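Putative PAS/PAC sensor protein (Nakamurella multipartita DSM 44233, PDB 6HMJ) senses blue light through a bound flavin mononucleotide and mediates RNA binding and translational regulation. Local coordinates at residues P73-H78 against P89-L94; S165-R170 against G204-S209; D253-D258 against A337-H342. All coordinates share one frame; numbering follows the deposited sequence.

Contact 1 (P73-H78 against P89-L94)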
loop_
_atom_site.group_PDB
_atom_site.type_symbol
_atom_site.label_atom_id
_atom_site.label_comp_id
_atom_site.label_asym_id
_atom_site.label_seq_id
_atom_site.Cartn_x
_atom_site.Cartn_y
_atom_site.Cartn_z
ATOM N N PRO A 73 -37.025 -8.661 45.956
ATOM C CA PRO A 73 -37.185 -8.396 44.521
ATOM C C PRO A 73 -37.130 -9.677 43.702
ATOM O O PRO A 73 -36.473 -10.652 44.072
ATOM C CB PRO A 73 -36.009 -7.469 44.200
ATOM C CG PRO A 73 -35.763 -6.749 45.476
ATOM C CD PRO A 73 -36.043 -7.747 46.570
ATOM N N VAL A 74 -37.831 -9.661 42.570
ATOM C CA VAL A 74 -37.914 -10.814 41.681
ATOM C C VAL A 74 -37.815 -10.334 40.241
ATOM O O VAL A 74 -38.345 -9.275 39.890
ATOM C CB VAL A 74 -39.228 -11.598 41.892
ATOM C CG1 VAL A 74 -39.250 -12.847 41.024
ATOM C CG2 VAL A 74 -39.414 -11.950 43.362
ATOM N N VAL A 75 -37.129 -11.114 39.407
ATOM C CA VAL A 75 -37.041 -10.855 37.976
ATOM C C VAL A 75 -37.442 -12.120 37.232
ATOM O O VAL A 75 -37.011 -13.223 37.587
ATOM C CB VAL A 75 -35.626 -10.404 37.557
ATOM C CG1 VAL A 75 -35.554 -10.218 36.048
ATOM C CG2 VAL A 75 -35.240 -9.121 38.280
ATOM N N VAL A 76 -38.260 -11.959 36.195
ATOM C CA VAL A 76 -38.768 -13.074 35.403
ATOM C C VAL A 76 -38.542 -12.756 33.931
ATOM O O VAL A 76 -39.042 -11.741 33.430
ATOM C CB VAL A 76 -40.256 -13.349 35.675
ATOM C CG1 VAL A 76 -40.792 -14.390 34.701
ATOM C CG2 VAL A 76 -40.453 -13.813 37.112
ATOM N N ASN A 77 -37.802 -13.622 33.242
ATOM C CA ASN A 77 -37.618 -13.509 31.803
ATOM C C ASN A 77 -38.767 -14.202 31.085
ATOM O O ASN A 77 -39.178 -15.301 31.466
ATOM C CB ASN A 77 -36.288 -14.131 31.378
ATOM C CG ASN A 77 -35.091 -13.440 32.004
ATOM O OD1 ASN A 77 -35.176 -12.291 32.435
ATOM N ND2 ASN A 77 -33.965 -14.141 32.053
ATOM N N HIS A 78 -39.277 -13.561 30.038
ATOM C CA HIS A 78 -40.447 -14.066 29.332
ATOM C C HIS A 78 -40.529 -13.400 27.964
ATOM O O HIS A 78 -39.640 -12.644 27.562
ATOM C CB HIS A 78 -41.722 -13.810 30.136
ATOM C CG HIS A 78 -42.026 -12.358 30.333
ATOM N ND1 HIS A 78 -42.724 -11.613 29.407
ATOM C CD2 HIS A 78 -41.719 -11.511 31.343
ATOM C CE1 HIS A 78 -42.842 -10.373 29.842
ATOM N NE2 HIS A 78 -42.239 -10.283 31.013
ATOM N N PRO A 89 -38.759 -10.341 23.036
ATOM C CA PRO A 89 -38.163 -10.669 24.334
ATOM C C PRO A 89 -38.490 -9.594 25.356
ATOM O O PRO A 89 -38.513 -8.402 25.043
ATOM C CB PRO A 89 -36.664 -10.722 24.033
ATOM C CG PRO A 89 -36.491 -9.765 22.906
ATOM C CD PRO A 89 -37.746 -9.874 22.072
ATOM N N ALA A 90 -38.746 -10.023 26.589
ATOM C CA ALA A 90 -39.174 -9.100 27.625
ATOM C C ALA A 90 -38.667 -9.575 28.978
ATOM O O ALA A 90 -38.123 -10.672 29.120
ATOM C CB ALA A 90 -40.698 -8.955 27.640
ATOM N N MET A 91 -38.861 -8.718 29.979
ATOM C CA MET A 91 -38.391 -8.976 31.333
ATOM C C MET A 91 -39.260 -8.170 32.287
ATOM O O MET A 91 -39.521 -6.988 32.041
ATOM C CB MET A 91 -36.912 -8.592 31.480
ATOM C CG MET A 91 -36.318 -8.811 32.869
ATOM S SD MET A 91 -35.304 -7.431 33.455
ATOM C CE MET A 91 -36.516 -6.112 33.533
ATOM N N THR A 92 -39.720 -8.813 33.357
ATOM C CA THR A 92 -40.508 -8.152 34.387
ATOM C C THR A 92 -39.688 -8.073 35.665
ATOM O O THR A 92 -39.080 -9.066 36.079
ATOM C CB THR A 92 -41.816 -8.900 34.658
ATOM O OG1 THR A 92 -42.599 -8.947 33.461
ATOM C CG2 THR A 92 -42.619 -8.208 35.754
ATOM N N THR A 93 -39.668 -6.893 36.274
ATOM C CA THR A 93 -39.064 -6.689 37.582
ATOM C C THR A 93 -40.167 -6.385 38.587
ATOM O O THR A 93 -41.075 -5.596 38.306
ATOM C CB THR A 93 -38.047 -5.546 37.549
ATOM O OG1 THR A 93 -37.037 -5.830 36.573
ATOM C CG2 THR A 93 -37.390 -5.369 38.910
ATOM N N LEU A 94 -40.077 -7.004 39.761
ATOM C CA LEU A 94 -41.098 -6.876 40.793
ATOM C C LEU A 94 -40.430 -6.448 42.089
ATOM O O LEU A 94 -39.517 -7.126 42.571
ATOM C CB LEU A 94 -41.852 -8.195 40.987
ATOM C CG LEU A 94 -42.508 -8.797 39.742
ATOM C CD1 LEU A 94 -42.788 -10.274 39.959
ATOM C CD2 LEU A 94 -43.789 -8.061 39.384
#
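Pro73 CA makes a CA-H...O contact with the carbonyl O of Leu94. Val74 then begins the ladder in a hydrogen-bonded pair with Leu94: Val74 N donates to Leu94 O at 3.0 Å, and Leu94 N answers to Val74 O, nearly along the C=O axis. Val75, in a non-hydrogen-bonded pair with Thr93, faces the other way. The side chains of Val75 and Met91 cross obliquely, CG1 of Val75 (anti to the backbone N, chi1 177°) lying 3.6 Å from Met91 CG. At Val76 the pairing with Thr92 is again double, Thr92 N to Val76 O almost straight at 3.0 Å. Asn77 brings OD1 to 3.7 Å from Met91 CG. His78 and Ala90 form a third hydrogen-bonded pair, His78 N meeting Ala90 O from above the carbonyl plane; Arg116 of the second subunit bonds both carbonyls. With CG between backbone N and carbonyl carbon (chi1 64°), the imidazole of His78 swings over the partner strand, Ala90 C under one face and NE2, at the edge, hydrogen-bonded to Thr92 OG1 at 2.8 Å. Trp60 meets this ring edge-to-face and also bonds Thr92 OG1; an alanine in place of His78 would probably cost that hydroxyl one partner and loosen the packing around Trp60. The whole is a beta hairpin packed on helix 54-70, in a five-stranded antiparallel sheet with the 2-1-5-4-3 order of the PAS fold.

Contact 2 (S165-R170 against G204-S209)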
loop_
_atom_site.group_PDB
_atom_site.type_symbol
_atom_site.label_atom_id
_atom_site.label_comp_id
_atom_site.label_asym_id
_atom_site.label_seq_id
_atom_site.Cartn_x
_atom_site.Cartn_y
_atom_site.Cartn_z
ATOM N N SER A 165 1.761 -15.264 -0.115
ATOM C CA SER A 165 1.082 -15.709 1.097
ATOM C C SER A 165 1.195 -17.219 1.252
ATOM O O SER A 165 1.465 -17.725 2.346
ATOM C CB SER A 165 -0.382 -15.281 1.063
ATOM O OG SER A 165 -0.491 -13.872 0.970
ATOM N N SER A 166 0.999 -17.952 0.155
ATOM C CA SER A 166 1.147 -19.401 0.182
ATOM C C SER A 166 2.578 -19.802 0.523
ATOM O O SER A 166 2.806 -20.634 1.408
ATOM C CB SER A 166 0.729 -19.980 -1.171
ATOM O OG SER A 166 0.694 -21.394 -1.138
ATOM N N GLN A 167 3.557 -19.221 -0.174
ATOM C CA GLN A 167 4.943 -19.646 -0.001
ATOM C C GLN A 167 5.447 -19.384 1.413
ATOM O O GLN A 167 6.272 -20.149 1.926
ATOM C CB GLN A 167 5.843 -18.945 -1.022
ATOM C CG GLN A 167 5.565 -19.333 -2.469
ATOM C CD GLN A 167 5.587 -20.837 -2.688
ATOM O OE1 GLN A 167 4.570 -21.514 -2.524
ATOM N NE2 GLN A 167 6.749 -21.367 -3.053
ATOM N N SER A 168 4.975 -18.319 2.054
ATOM C CA SER A 168 5.367 -18.001 3.421
ATOM C C SER A 168 4.418 -18.598 4.454
ATOM O O SER A 168 4.586 -18.346 5.651
ATOM C CB SER A 168 5.448 -16.484 3.610
ATOM O OG SER A 168 4.203 -15.865 3.338
ATOM N N ASN A 169 3.445 -19.396 4.017
ATOM C CA ASN A 169 2.440 -19.982 4.902
ATOM C C ASN A 169 1.819 -18.914 5.802
ATOM O O ASN A 169 1.761 -19.044 7.028
ATOM C CB ASN A 169 3.044 -21.119 5.726
ATOM C CG ASN A 169 1.995 -21.910 6.481
ATOM O OD1 ASN A 169 0.806 -21.593 6.432
ATOM N ND2 ASN A 169 2.429 -22.957 7.173
ATOM N N ARG A 170 1.341 -17.845 5.168
ATOM C CA ARG A 170 0.675 -16.747 5.847
ATOM C C ARG A 170 -0.688 -16.515 5.209
ATOM O O ARG A 170 -0.924 -16.870 4.051
ATOM C CB ARG A 170 1.498 -15.453 5.767
ATOM C CG ARG A 170 2.807 -15.488 6.524
ATOM C CD ARG A 170 3.666 -14.269 6.194
ATOM N NE ARG A 170 4.875 -14.213 7.017
ATOM C CZ ARG A 170 5.135 -13.281 7.933
ATOM N NH1 ARG A 170 4.285 -12.286 8.161
ATOM N NH2 ARG A 170 6.266 -13.339 8.619
ATOM N N GLY A 204 9.714 -14.993 4.815
ATOM C CA GLY A 204 9.677 -16.432 4.653
ATOM C C GLY A 204 9.515 -16.908 3.228
ATOM O O GLY A 204 9.664 -18.112 2.978
ATOM N N CYS A 205 9.224 -16.020 2.283
ATOM C CA CYS A 205 9.160 -16.436 0.892
ATOM C C CYS A 205 10.538 -16.916 0.440
ATOM O O CYS A 205 11.564 -16.396 0.888
ATOM C CB CYS A 205 8.682 -15.289 0.007
ATOM S SG CYS A 205 7.054 -14.638 0.446
ATOM N N PRO A 206 10.597 -17.911 -0.442
ATOM C CA PRO A 206 11.903 -18.428 -0.865
ATOM C C PRO A 206 12.690 -17.385 -1.641
ATOM O O PRO A 206 12.130 -16.481 -2.267
ATOM C CB PRO A 206 11.551 -19.635 -1.744
ATOM C CG PRO A 206 10.138 -19.424 -2.166
ATOM C CD PRO A 206 9.473 -18.586 -1.119
ATOM N N ALA A 207 14.012 -17.525 -1.594
ATOM C CA ALA A 207 14.884 -16.560 -2.241
ATOM C C ALA A 207 14.713 -16.623 -3.758
ATOM O O ALA A 207 14.407 -17.681 -4.313
ATOM C CB ALA A 207 16.340 -16.826 -1.872
ATOM N N PRO A 208 14.909 -15.502 -4.454
ATOM C CA PRO A 208 14.804 -15.526 -5.916
ATOM C C PRO A 208 15.817 -16.476 -6.534
ATOM O O PRO A 208 16.787 -16.901 -5.901
ATOM C CB PRO A 208 15.086 -14.071 -6.323
ATOM C CG PRO A 208 14.822 -13.267 -5.095
ATOM C CD PRO A 208 15.206 -14.150 -3.949
ATOM N N SER A 209 15.575 -16.814 -7.797
ATOM C CA SER A 209 16.493 -17.671 -8.526
ATOM C C SER A 209 17.820 -16.948 -8.754
ATOM O O SER A 209 17.914 -15.719 -8.680
ATOM C CB SER A 209 15.882 -18.094 -9.861
ATOM O OG SER A 209 16.837 -18.756 -10.669
#
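Van der Waals packing makes the direct contact between 165-170, in the ANTAR domain, and 204-209, in the loop that follows helix 192-202; no hydrogen bond passes between them, and the two bury 208 Å² in all. The closest approach is that of Gln167 CB to Pro206 CD, at 3.6 Å. Gln167 runs across the proline ring at about a right angle: its CG is anti to the carbonyl carbon and the chain bends at chi2 (-53°), which brings the amide end round until NE2 stands 4.0 Å from Pro206 CG. Ser168 meets the loop through its methylene, with CB 4.0 Å from Cys205 SG and 4.1 Å from the carbonyl carbon of Gly204.

The polar bonds run instead within each partner or to nearby residues. Ser168 OG, set between its backbone N and carbonyl carbon, turns back to bond His164 O in the preceding turn. Both helices finish in Schellman motifs. At the first, Asn169 takes positive phi, and the returning bonds are Arg170 N to Ser165 O at 2.8 Å and Asn169 N to Ser166 O at 3.0 Å. At the second, Gly204 has phi 111°, a shape suited to glycine, since a beta carbon would be jammed against the carbonyl O of Met203 and would also point at Ser168.

Arg170 NE makes a weak hydrogen bond to Met203 O. Around this packing of two helix ends, away from the flavin site, Ser165 and Ser168 rest on helix 172-185, Cys205 packs on Phe200 of helix 192-202, and Pro208 continues the loop between that helix and helix 351-372, on its way to strand 213-216.

Contact 3 (D253-D258 against A337-H342)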
loop_
_atom_site.group_PDB
_atom_site.type_symbol
_atom_site.label_atom_id
_atom_site.label_comp_id
_atom_site.label_asym_id
_atom_site.label_seq_id
_atom_site.Cartn_x
_atom_site.Cartn_y
_atom_site.Cartn_z
ATOM N N ASP A 253 42.161 -9.171 -24.133
ATOM C CA ASP A 253 43.077 -9.653 -25.165
ATOM C C ASP A 253 43.076 -11.177 -25.137
ATOM O O ASP A 253 43.698 -11.793 -24.269
ATOM C CB ASP A 253 44.477 -9.087 -24.943
ATOM C CG ASP A 253 45.450 -9.493 -26.027
ATOM O OD1 ASP A 253 45.082 -10.325 -26.880
ATOM O OD2 ASP A 253 46.586 -8.974 -26.028
ATOM N N VAL A 254 42.378 -11.789 -26.099
ATOM C CA VAL A 254 42.300 -13.248 -26.156
ATOM C C VAL A 254 43.523 -13.862 -26.813
ATOM O O VAL A 254 43.578 -15.089 -26.973
ATOM C CB VAL A 254 41.024 -13.715 -26.888
ATOM C CG1 VAL A 254 39.786 -13.332 -26.079
ATOM C CG2 VAL A 254 40.950 -13.125 -28.290
ATOM N N THR A 255 44.501 -13.046 -27.209
ATOM C CA THR A 255 45.793 -13.547 -27.656
ATOM C C THR A 255 46.744 -13.794 -26.493
ATOM O O THR A 255 47.725 -14.528 -26.654
ATOM C CB THR A 255 46.425 -12.546 -28.636
ATOM O OG1 THR A 255 45.738 -12.605 -29.893
ATOM C CG2 THR A 255 47.909 -12.827 -28.854
ATOM N N ALA A 256 46.474 -13.205 -25.332
ATOM C CA ALA A 256 47.300 -13.359 -24.147
ATOM C C ALA A 256 46.769 -14.472 -23.253
ATOM O O ALA A 256 45.592 -14.841 -23.328
ATOM C CB ALA A 256 47.345 -12.041 -23.375
ATOM N N PRO A 257 47.612 -15.026 -22.381
ATOM C CA PRO A 257 47.169 -16.154 -21.547
ATOM C C PRO A 257 46.096 -15.732 -20.553
ATOM O O PRO A 257 46.244 -14.736 -19.842
ATOM C CB PRO A 257 48.454 -16.608 -20.842
ATOM C CG PRO A 257 49.374 -15.439 -20.905
ATOM C CD PRO A 257 49.029 -14.685 -22.154
ATOM N N ASP A 258 45.013 -16.508 -20.509
ATOM C CA ASP A 258 43.896 -16.310 -19.588
ATOM C C ASP A 258 43.004 -15.133 -19.971
ATOM O O ASP A 258 42.231 -14.650 -19.139
ATOM C CB ASP A 258 44.383 -16.133 -18.144
ATOM C CG ASP A 258 43.322 -16.516 -17.117
ATOM O OD1 ASP A 258 42.496 -17.404 -17.417
ATOM O OD2 ASP A 258 43.312 -15.933 -16.011
ATOM N N ALA A 337 43.476 -10.060 -40.962
ATOM C CA ALA A 337 43.475 -11.414 -41.501
ATOM C C ALA A 337 42.246 -12.216 -41.092
ATOM O O ALA A 337 42.088 -13.350 -41.556
ATOM C CB ALA A 337 44.738 -12.158 -41.058
ATOM N N GLY A 338 41.382 -11.665 -40.245
ATOM C CA GLY A 338 40.204 -12.369 -39.785
ATOM C C GLY A 338 40.362 -13.069 -38.456
ATOM O O GLY A 338 39.461 -13.815 -38.058
ATOM N N ARG A 339 41.476 -12.855 -37.761
ATOM C CA ARG A 339 41.747 -13.499 -36.484
ATOM C C ARG A 339 41.113 -12.705 -35.351
ATOM O O ARG A 339 41.261 -11.481 -35.288
ATOM C CB ARG A 339 43.259 -13.599 -36.272
ATOM C CG ARG A 339 43.700 -14.184 -34.938
ATOM C CD ARG A 339 45.148 -13.808 -34.664
ATOM N NE ARG A 339 45.679 -14.431 -33.457
ATOM C CZ ARG A 339 46.821 -14.077 -32.876
ATOM N NH1 ARG A 339 47.554 -13.095 -33.385
ATOM N NH2 ARG A 339 47.229 -14.701 -31.780
ATOM N N VAL A 340 40.415 -13.403 -34.458
ATOM C CA VAL A 340 39.858 -12.764 -33.270
ATOM C C VAL A 340 41.010 -12.489 -32.310
ATOM O O VAL A 340 41.581 -13.416 -31.730
ATOM C CB VAL A 340 38.784 -13.634 -32.609
ATOM C CG1 VAL A 340 38.224 -12.934 -31.376
ATOM C CG2 VAL A 340 37.668 -13.951 -33.591
ATOM N N THR A 341 41.352 -11.217 -32.139
ATOM C CA THR A 341 42.432 -10.829 -31.242
ATOM C C THR A 341 41.934 -10.272 -29.914
ATOM O O THR A 341 42.599 -10.468 -28.893
ATOM C CB THR A 341 43.355 -9.815 -31.930
ATOM O OG1 THR A 341 42.708 -8.544 -32.032
ATOM C CG2 THR A 341 43.728 -10.285 -33.319
ATOM N N HIS A 342 40.780 -9.602 -29.892
ATOM C CA HIS A 342 40.205 -9.084 -28.658
ATOM C C HIS A 342 38.714 -9.405 -28.594
ATOM O O HIS A 342 38.108 -9.885 -29.557
ATOM C CB HIS A 342 40.391 -7.564 -28.512
ATOM C CG HIS A 342 41.818 -7.127 -28.393
ATOM N ND1 HIS A 342 42.692 -7.136 -29.459
ATOM C CD2 HIS A 342 42.523 -6.666 -27.333
ATOM C CE1 HIS A 342 43.871 -6.693 -29.062
ATOM N NE2 HIS A 342 43.796 -6.403 -27.775
HETATM O O HOH W 1 45.973 -6.340 -26.363
#
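An Asx turn at Asp253, overlapping the type I beta turn from Asp253 to Ala256, takes the chain out of strand 250-253 in the flavin-binding PAS domain, and strand 340-346 begins alongside it. Asp253 OD1 accepts the backbone N of Thr255 at 2.8 Å, from above the carboxylate plane. The carboxylate, with CG anti to the backbone N (chi1 -177°), also stacks on the imidazole of His342. The two planes are 23° apart, with OD1 over one face of the ring, offset toward its rim. One water joins the pair, donating to Asp253 OD2 at 2.7 Å and bonding His342 NE2 at 2.6 Å. A nearby carboxylate would tend to favour a protonated imidazole, although the protonation state of His342 is undetermined.

Asp253 and His342 form an antiparallel non-hydrogen-bonded pair, and here strand 340-346 carries a classic beta bulge, Thr341 and His342 both facing Val333 of the strand on its other flank. Thr341 OG1 and His342 ND1 are bonded to each other at 2.9 Å, which helps fix the ring's rotation. Between the segments the one hydrogen bond is weak, Val254 N to Thr341 O at 3.1 Å.

Val254 directs CG2 over the backbone of Thr341 and to 4.1 Å from Val340 CG1; its side chain lies about 5 Å from the bound flavin mononucleotide. Farther along, the extended Arg339 reaches back across Thr255 at about a right angle. Thr255 OG1 sits over one face of the guanidinium, 3.2 Å from Arg339 NH2, at an angle too poor for a hydrogen bond.

The three contacts follow one another along the chain, each closing before the next opens, and none touches another. Contact 1 lies in the N-terminal five-stranded sheet, contact 2 among the central helices, where 165-170 falls in the ANTAR domain, and contact 3 in the antiparallel sheet of the flavin-binding PAS domain. The centres of contacts 1 and 2 are about 58 Å apart, with the long helix 114-149 leading from the first sheet to the helices around contact 2. The centres of contacts 2 and 3 are about 47 Å apart. Contacts 1 and 3 both meet the second subunit. Flavin and the probable RNA-binding region thus belong to separate parts of an elongated chain, and a light signal would probably have to pass between them.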